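PDB 6WT8: STING-associated CdnE c-di-GMP synthase, which synthesises cyclic di-GMP, the nucleotide signal probably sensed by a partner STING receptor in a bacterial CBASS anti-phage defence system. Local coordinates for residues 51-55 with 298-302; 273-277 with 338-343; 284-288 with 304-309. One frame throughout, in Å; residues are numbered along the deposited sequence.

In the fold
Contacts 1 and 3 both use helix 300-314, one at its beginning and the other further along, with centres 13 Å apart, and show how shared helices join distant parts of the chain. Contact 2 lies 15 Å from contact 3, centre to centre, and touches it directly: Ile343 packs on Ile284 and Leu309. Contacts 1 and 2 do not meet, their nearest atoms being about 11 Å apart, yet helix 336-360 supplies one segment of contact 2 and packs by its later residues on Ile51 and Val302 of contact 1. All three belong to the helical part of the synthase, whereas nucleotidyltransferases of this family carry their catalytic carboxylates on the strand-bearing part.

Contact 1: residues 51-55 with 298-302; sequences IKESM and YLDLV
Lys52 and Tyr298 meet through the aliphatic part of the lysine, whose CG comes within 3.4 Å of Tyr298 CE2. CD passes close to the phenol oxygen, 3.6 Å from Tyr298 OH, and the bend at the third torsion (chi3 -63°) sets the direction of CE and NZ beyond it. That hydroxyl is hydrogen-bonded to Ser48, while Lys52 NZ bonds to the backbone oxygen of Glu43.

A Met-aromatic contact comes next. Met55, present as selenomethionine, sets its SE obliquely to the Tyr298 ring, 5.3 Å from the centroid, and its extended chain carries CE onward to Leu301 CB at 4.1 Å.

The remainder is apolar packing by the two branches of Ile51. CG2 lies at the ring edge, near its plane and 4.0 Å from Tyr298 CD2. The other branch reaches further, and its CD1 meets Leu299 CD2 at 3.7 Å, with Val302 CG2 also in touch. Leu299 CG sits over one face of the Tyr298 ring, toward its rim.

This seam joins helix 46-56 to helix 300-314 and the residues leading into it. Helix 336-360 packs against Ile51 and Val302, and helix 253-266 presents Phe259 to Met55 and Val302.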
# COMPACT_ATOMS: atom_id res chain seq x y z
N ILE A 51 14.16 16.14 4.21
CA ILE A 51 14.30 14.72 3.82
C ILE A 51 13.91 13.80 4.98
O ILE A 51 13.14 12.83 4.81
CB ILE A 51 15.73 14.45 3.36
CG1 ILE A 51 16.04 15.22 2.08
CG2 ILE A 51 15.97 12.94 3.19
CD1 ILE A 51 17.53 15.30 1.78
N LYS A 52 14.41 14.11 6.19
CA LYS A 52 14.12 13.25 7.35
C LYS A 52 12.64 13.16 7.62
O LYS A 52 12.09 12.07 7.88
CB LYS A 52 14.83 13.79 8.61
CG LYS A 52 16.26 13.47 8.63
CD LYS A 52 16.88 13.84 10.01
CE LYS A 52 16.80 15.32 10.30
NZ LYS A 52 17.64 15.71 11.56
N GLU A 53 11.97 14.32 7.64
CA GLU A 53 10.56 14.32 8.03
C GLU A 53 9.70 13.74 6.92
O GLU A 53 8.67 13.12 7.20
CB GLU A 53 10.17 15.74 8.44
CG GLU A 53 11.00 16.07 9.72
CD GLU A 53 10.58 17.32 10.46
OE1 GLU A 53 9.62 17.98 10.00
OE2 GLU A 53 11.24 17.65 11.50
N SER A 54 10.16 13.87 5.67
CA SER A 54 9.47 13.23 4.56
C SER A 54 9.63 11.71 4.59
O SER A 54 8.72 10.99 4.17
CB SER A 54 10.01 13.75 3.23
OG SER A 54 9.61 15.09 3.00
N MSE A 55 10.76 11.21 5.06
CA MSE A 55 11.01 9.78 5.17
C MSE A 55 10.27 9.18 6.35
O MSE A 55 9.84 8.03 6.27
CB MSE A 55 12.52 9.50 5.31
CG MSE A 55 13.20 9.65 3.98
SE MSE A 55 15.08 9.15 4.22
CE MSE A 55 15.50 9.33 2.45
N TYR A 298 20.76 7.59 5.37
CA TYR A 298 19.50 8.04 4.74
C TYR A 298 19.70 9.11 3.66
O TYR A 298 18.97 9.09 2.67
CB TYR A 298 18.50 8.52 5.81
CG TYR A 298 18.80 9.88 6.42
CD1 TYR A 298 19.73 10.02 7.48
CD2 TYR A 298 18.24 11.04 5.90
CE1 TYR A 298 20.03 11.29 8.00
CE2 TYR A 298 18.55 12.30 6.40
CZ TYR A 298 19.43 12.42 7.44
OH TYR A 298 19.76 13.67 7.94
N LEU A 299 20.69 10.00 3.80
CA LEU A 299 20.87 11.03 2.77
C LEU A 299 21.32 10.39 1.46
O LEU A 299 20.99 10.89 0.39
CB LEU A 299 21.89 12.10 3.21
CG LEU A 299 21.40 13.02 4.36
CD1 LEU A 299 22.52 13.89 4.81
CD2 LEU A 299 20.22 13.90 3.93
N ASP A 300 22.10 9.31 1.54
CA ASP A 300 22.57 8.68 0.32
C ASP A 300 21.45 7.95 -0.40
O ASP A 300 21.60 7.65 -1.59
CB ASP A 300 23.73 7.72 0.63
CG ASP A 300 25.00 8.46 1.11
OD1 ASP A 300 25.10 9.68 0.92
OD2 ASP A 300 25.92 7.83 1.68
N LEU A 301 20.31 7.68 0.27
CA LEU A 301 19.17 7.09 -0.42
C LEU A 301 18.60 8.02 -1.46
O LEU A 301 17.93 7.54 -2.40
CB LEU A 301 18.06 6.71 0.55
CG LEU A 301 18.47 5.68 1.60
CD1 LEU A 301 17.32 5.46 2.60
CD2 LEU A 301 18.88 4.35 0.97
N VAL A 302 18.78 9.34 -1.31
CA VAL A 302 18.22 10.26 -2.30
C VAL A 302 18.90 10.02 -3.63
O VAL A 302 18.25 10.01 -4.68
CB VAL A 302 18.38 11.72 -1.86
CG1 VAL A 302 17.72 12.68 -2.88
CG2 VAL A 302 17.74 11.89 -0.48

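Contact 2: residues 273-277 with 338-343; sequences KGSIR and KKLIEI
Gly274 opens the contact by bringing its CA to 3.5 Å from Glu342 OE2, so close that a side chain built on this residue would run into the carboxylate. Its N-H is given to a water that also lies 2.9 Å from Glu342 OE1 and can donate to it.

Ser275 comes nearest to the helix backbone. Its N-H reaches Glu342 OE2 at 2.9 Å, in a fairly straight bond (160°). OG is turned between the backbone N and the carbonyl carbon (chi1 63°), which brings it against the helix, 3.1 Å from Lys338 O, at most a weak hydrogen bond, since the hydroxyl proton could go to another acceptor instead. Lys339 runs alongside: its CG is 3.8 Å from Ser275 CB, while its amino group continues to the carbonyls of Phe334 and Ile331.

Ile276 donates the next N-H to Glu342 OE1 at 2.9 Å. One carboxylate thus takes two consecutive backbone N-H groups, one on each oxygen, and both donors approach from above its plane rather than within it. With an alanine here in place of Glu342, the N-H groups of Ser275 and Ile276 would be likely to lose their shared acceptor, leaving the loop less firmly held to the helix. Beside this polar pairing, Ile276 CD1 meets Ile343 CD1 at 3.9 Å, the two side chains crossing at about a right angle.

Arg277, at the N-cap position of helix 278-287, folds back so that NE bonds to Gly274 O, which lies in the guanidinium plane at its edge.

The loop 273-277 leads from helix 253-266 into helix 278-287 and is fastened here to the early turns of helix 336-360. Ile281 of helix 278-287 packs on Ile276, and helix 300-314 flanks Ile343 through Leu309 and Ile313.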
# COMPACT_ATOMS: atom_id res chain seq x y z
N LYS A 273 -3.70 13.31 -8.45
CA LYS A 273 -4.27 12.03 -8.86
C LYS A 273 -3.93 11.80 -10.33
O LYS A 273 -4.79 11.70 -11.19
CB LYS A 273 -5.79 11.99 -8.57
CG LYS A 273 -6.12 12.07 -7.09
CD LYS A 273 -5.45 10.97 -6.26
CE LYS A 273 -5.81 11.14 -4.76
NZ LYS A 273 -5.36 10.01 -3.87
N GLY A 274 -2.64 11.69 -10.59
CA GLY A 274 -2.16 11.61 -11.93
C GLY A 274 -1.85 10.19 -12.34
O GLY A 274 -2.52 9.24 -11.90
N SER A 275 -0.88 10.05 -13.25
CA SER A 275 -0.55 8.76 -13.82
C SER A 275 0.29 7.89 -12.89
O SER A 275 0.27 6.65 -13.03
CB SER A 275 0.21 8.92 -15.13
OG SER A 275 1.44 9.56 -14.96
N ILE A 276 1.06 8.50 -11.97
CA ILE A 276 1.86 7.76 -11.01
C ILE A 276 1.19 7.92 -9.67
O ILE A 276 1.03 9.05 -9.19
CB ILE A 276 3.30 8.29 -10.95
CG1 ILE A 276 4.08 7.89 -12.23
CG2 ILE A 276 4.10 7.80 -9.69
CD1 ILE A 276 4.39 6.41 -12.39
N ARG A 277 0.77 6.81 -9.08
CA ARG A 277 0.07 6.77 -7.82
C ARG A 277 0.89 6.00 -6.79
O ARG A 277 1.98 5.53 -7.06
CB ARG A 277 -1.31 6.12 -7.96
CG ARG A 277 -2.18 6.70 -9.09
CD ARG A 277 -2.83 8.01 -8.71
NE ARG A 277 -3.80 8.35 -9.76
CZ ARG A 277 -5.12 8.22 -9.65
NH1 ARG A 277 -5.67 7.78 -8.51
NH2 ARG A 277 -5.90 8.54 -10.68
N LYS A 338 2.91 9.08 -20.41
CA LYS A 338 2.39 9.98 -19.38
C LYS A 338 3.01 9.72 -18.02
O LYS A 338 3.30 10.65 -17.25
CB LYS A 338 0.87 9.85 -19.32
CG LYS A 338 0.20 10.40 -20.60
CD LYS A 338 -1.30 10.16 -20.47
CE LYS A 338 -1.94 10.62 -21.76
NZ LYS A 338 -3.45 10.47 -21.70
N LYS A 339 3.24 8.45 -17.69
CA LYS A 339 3.90 8.13 -16.42
C LYS A 339 5.31 8.69 -16.42
O LYS A 339 5.76 9.23 -15.40
CB LYS A 339 3.92 6.60 -16.23
CG LYS A 339 2.54 6.05 -15.85
CD LYS A 339 2.52 4.50 -15.97
CE LYS A 339 1.14 4.01 -15.49
NZ LYS A 339 0.89 2.53 -15.81
N LEU A 340 6.00 8.58 -17.56
CA LEU A 340 7.36 9.10 -17.62
C LEU A 340 7.43 10.61 -17.45
O LEU A 340 8.45 11.10 -16.94
CB LEU A 340 8.02 8.68 -18.94
CG LEU A 340 8.40 7.20 -18.96
CD1 LEU A 340 9.02 6.85 -20.33
CD2 LEU A 340 9.38 6.84 -17.80
N ILE A 341 6.40 11.37 -17.84
CA ILE A 341 6.43 12.81 -17.54
C ILE A 341 6.54 13.00 -16.03
O ILE A 341 7.32 13.81 -15.53
CB ILE A 341 5.20 13.52 -18.11
CG1 ILE A 341 5.28 13.47 -19.65
CG2 ILE A 341 5.13 14.98 -17.55
CD1 ILE A 341 6.77 13.73 -20.22
N GLU A 342 5.69 12.28 -15.28
CA GLU A 342 5.72 12.45 -13.82
C GLU A 342 7.05 11.96 -13.25
O GLU A 342 7.61 12.58 -12.34
CB GLU A 342 4.52 11.72 -13.22
CG GLU A 342 3.23 12.38 -13.74
CD GLU A 342 1.97 11.95 -13.02
OE1 GLU A 342 2.03 11.23 -11.99
OE2 GLU A 342 0.87 12.32 -13.52
N ILE A 343 7.57 10.84 -13.76
CA ILE A 343 8.88 10.36 -13.29
C ILE A 343 9.94 11.42 -13.57
O ILE A 343 10.83 11.67 -12.75
CB ILE A 343 9.25 9.02 -13.96
CG1 ILE A 343 8.18 7.97 -13.65
CG2 ILE A 343 10.66 8.53 -13.54
CD1 ILE A 343 8.03 7.68 -12.17
O HOH W 1 0.23 11.74 -9.84
O HOH W 2 0.33 12.03 -15.97

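Contact 3: residues 284-288 with 304-309; sequences ICYNI and ILYQEL
The backbones come nearest at Cys285 and Leu305, with CA atoms 7.9 Å apart, and at Ile288 and Glu308, where the CA atoms are 7.5 Å apart, a spacing close enough for the side chains of the two segments to interdigitate.

Ile288, just beyond the end of helix 278-287, does much of the touching. Its CG1 lies 3.8 Å from Glu308 CG, and the two side chains slide past each other in opposite directions, methylene against methylene. Glu308 has CG anti to its backbone N (chi1 176°) and then bends at chi2 (67°), which lays the aliphatic part of the chain over Ile288 while the carboxylate goes on to Tyr318 and a water. CG2 of Ile288, the other branch, is 4.1 Å from Ile304 CG2, while CD1 at the end of the first branch reaches Leu305 CD2.

The two helices are consecutive in the chain, helix 278-287 and helix 300-314 being joined by the connection 288-299, so this is local helix-loop-helix packing within the helical part of a CD-NTase. Helix 253-266 adds Leu253, Ile257 and Leu260 beside Cys285, and helix 336-360 supplies Ile343 next to Ile284.

Leu305 CD2 touches two partners, for besides Ile288 it meets Cys285 SG at 4.0 Å. One turn on, Leu309 CD2 comes to 4.0 Å from Ile284 CG2, and these side chains cross at about a right angle; the same methyl of Ile284 also rests on Glu308 CG.

At the polar end of Glu308, OE2 is hydrogen-bonded to the hydroxyl of Tyr318. A water bridges Ile284 O, at 2.8 Å, and Glu308 OE2, and can donate to either. Asn287 OD1 stands 3.9 Å from Glu308 OE2, with the amide and carboxylate planes 67° apart.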
# COMPACT_ATOMS: atom_id res chain seq x y z
N ILE A 284 8.11 0.88 -7.76
CA ILE A 284 9.43 1.38 -8.18
C ILE A 284 10.42 1.15 -7.04
O ILE A 284 11.58 0.71 -7.24
CB ILE A 284 9.33 2.86 -8.56
CG1 ILE A 284 8.54 2.97 -9.87
CG2 ILE A 284 10.75 3.51 -8.61
CD1 ILE A 284 8.08 4.45 -10.20
N CYS A 285 10.01 1.49 -5.81
CA CYS A 285 10.95 1.34 -4.68
C CYS A 285 11.22 -0.12 -4.37
O CYS A 285 12.37 -0.50 -4.08
CB CYS A 285 10.44 2.07 -3.46
SG CYS A 285 10.40 3.88 -3.66
N TYR A 286 10.19 -0.95 -4.44
CA TYR A 286 10.30 -2.37 -4.13
C TYR A 286 11.21 -3.06 -5.13
O TYR A 286 11.82 -4.10 -4.81
CB TYR A 286 8.87 -2.96 -4.15
CG TYR A 286 8.77 -4.42 -3.79
CD1 TYR A 286 8.68 -4.82 -2.50
CD2 TYR A 286 8.76 -5.38 -4.79
CE1 TYR A 286 8.57 -6.18 -2.20
CE2 TYR A 286 8.66 -6.75 -4.50
CZ TYR A 286 8.57 -7.12 -3.18
OH TYR A 286 8.47 -8.45 -2.86
N ASN A 287 11.28 -2.54 -6.36
CA ASN A 287 12.06 -3.22 -7.37
C ASN A 287 13.58 -2.95 -7.22
O ASN A 287 14.38 -3.64 -7.84
CB ASN A 287 11.51 -2.80 -8.74
CG ASN A 287 12.29 -3.37 -9.90
OD1 ASN A 287 12.92 -2.61 -10.64
ND2 ASN A 287 12.28 -4.65 -10.02
N ILE A 288 13.97 -1.96 -6.40
CA ILE A 288 15.39 -1.66 -6.23
C ILE A 288 16.06 -2.82 -5.49
O ILE A 288 15.53 -3.35 -4.51
CB ILE A 288 15.58 -0.31 -5.50
CG1 ILE A 288 15.00 0.83 -6.36
CG2 ILE A 288 17.07 0.00 -5.24
CD1 ILE A 288 14.97 2.22 -5.71
N ILE A 304 20.31 7.12 -4.57
CA ILE A 304 19.82 5.82 -5.09
C ILE A 304 18.53 6.00 -5.86
O ILE A 304 18.33 5.46 -6.95
CB ILE A 304 19.62 4.84 -3.92
CG1 ILE A 304 20.94 4.40 -3.37
CG2 ILE A 304 18.75 3.59 -4.33
CD1 ILE A 304 21.82 3.60 -4.29
N LEU A 305 17.60 6.74 -5.28
CA LEU A 305 16.32 7.00 -5.93
C LEU A 305 16.50 7.77 -7.24
O LEU A 305 15.86 7.45 -8.25
CB LEU A 305 15.40 7.73 -4.98
CG LEU A 305 14.86 6.85 -3.84
CD1 LEU A 305 14.14 7.77 -2.83
CD2 LEU A 305 13.84 5.84 -4.41
N TYR A 306 17.35 8.81 -7.23
CA TYR A 306 17.61 9.54 -8.46
C TYR A 306 18.17 8.63 -9.53
O TYR A 306 17.72 8.69 -10.69
CB TYR A 306 18.55 10.71 -8.20
CG TYR A 306 18.93 11.45 -9.45
CD1 TYR A 306 18.07 12.32 -10.04
CD2 TYR A 306 20.20 11.33 -10.00
CE1 TYR A 306 18.37 13.01 -11.19
CE2 TYR A 306 20.51 12.02 -11.17
CZ TYR A 306 19.59 12.86 -11.74
OH TYR A 306 19.89 13.57 -12.87
N GLN A 307 19.12 7.77 -9.17
CA GLN A 307 19.67 6.84 -10.14
C GLN A 307 18.58 5.90 -10.67
O GLN A 307 18.51 5.64 -11.86
CB GLN A 307 20.83 6.05 -9.51
CG GLN A 307 22.03 6.87 -9.16
CD GLN A 307 22.99 6.04 -8.25
OE1 GLN A 307 23.35 4.92 -8.60
NE2 GLN A 307 23.33 6.57 -7.08
N GLU A 308 17.71 5.40 -9.81
CA GLU A 308 16.68 4.50 -10.29
C GLU A 308 15.72 5.19 -11.24
O GLU A 308 15.37 4.64 -12.30
CB GLU A 308 15.92 3.94 -9.10
CG GLU A 308 14.76 3.03 -9.50
CD GLU A 308 15.21 1.73 -10.18
OE1 GLU A 308 16.40 1.39 -10.11
OE2 GLU A 308 14.33 1.06 -10.74
N LEU A 309 15.24 6.40 -10.89
CA LEU A 309 14.34 7.09 -11.83
C LEU A 309 15.04 7.41 -13.13
O LEU A 309 14.42 7.25 -14.19
CB LEU A 309 13.79 8.36 -11.21
CG LEU A 309 12.99 8.15 -9.91
CD1 LEU A 309 12.31 9.46 -9.54
CD2 LEU A 309 11.95 7.10 -10.00
O HOH W 3 12.24 0.12 -9.87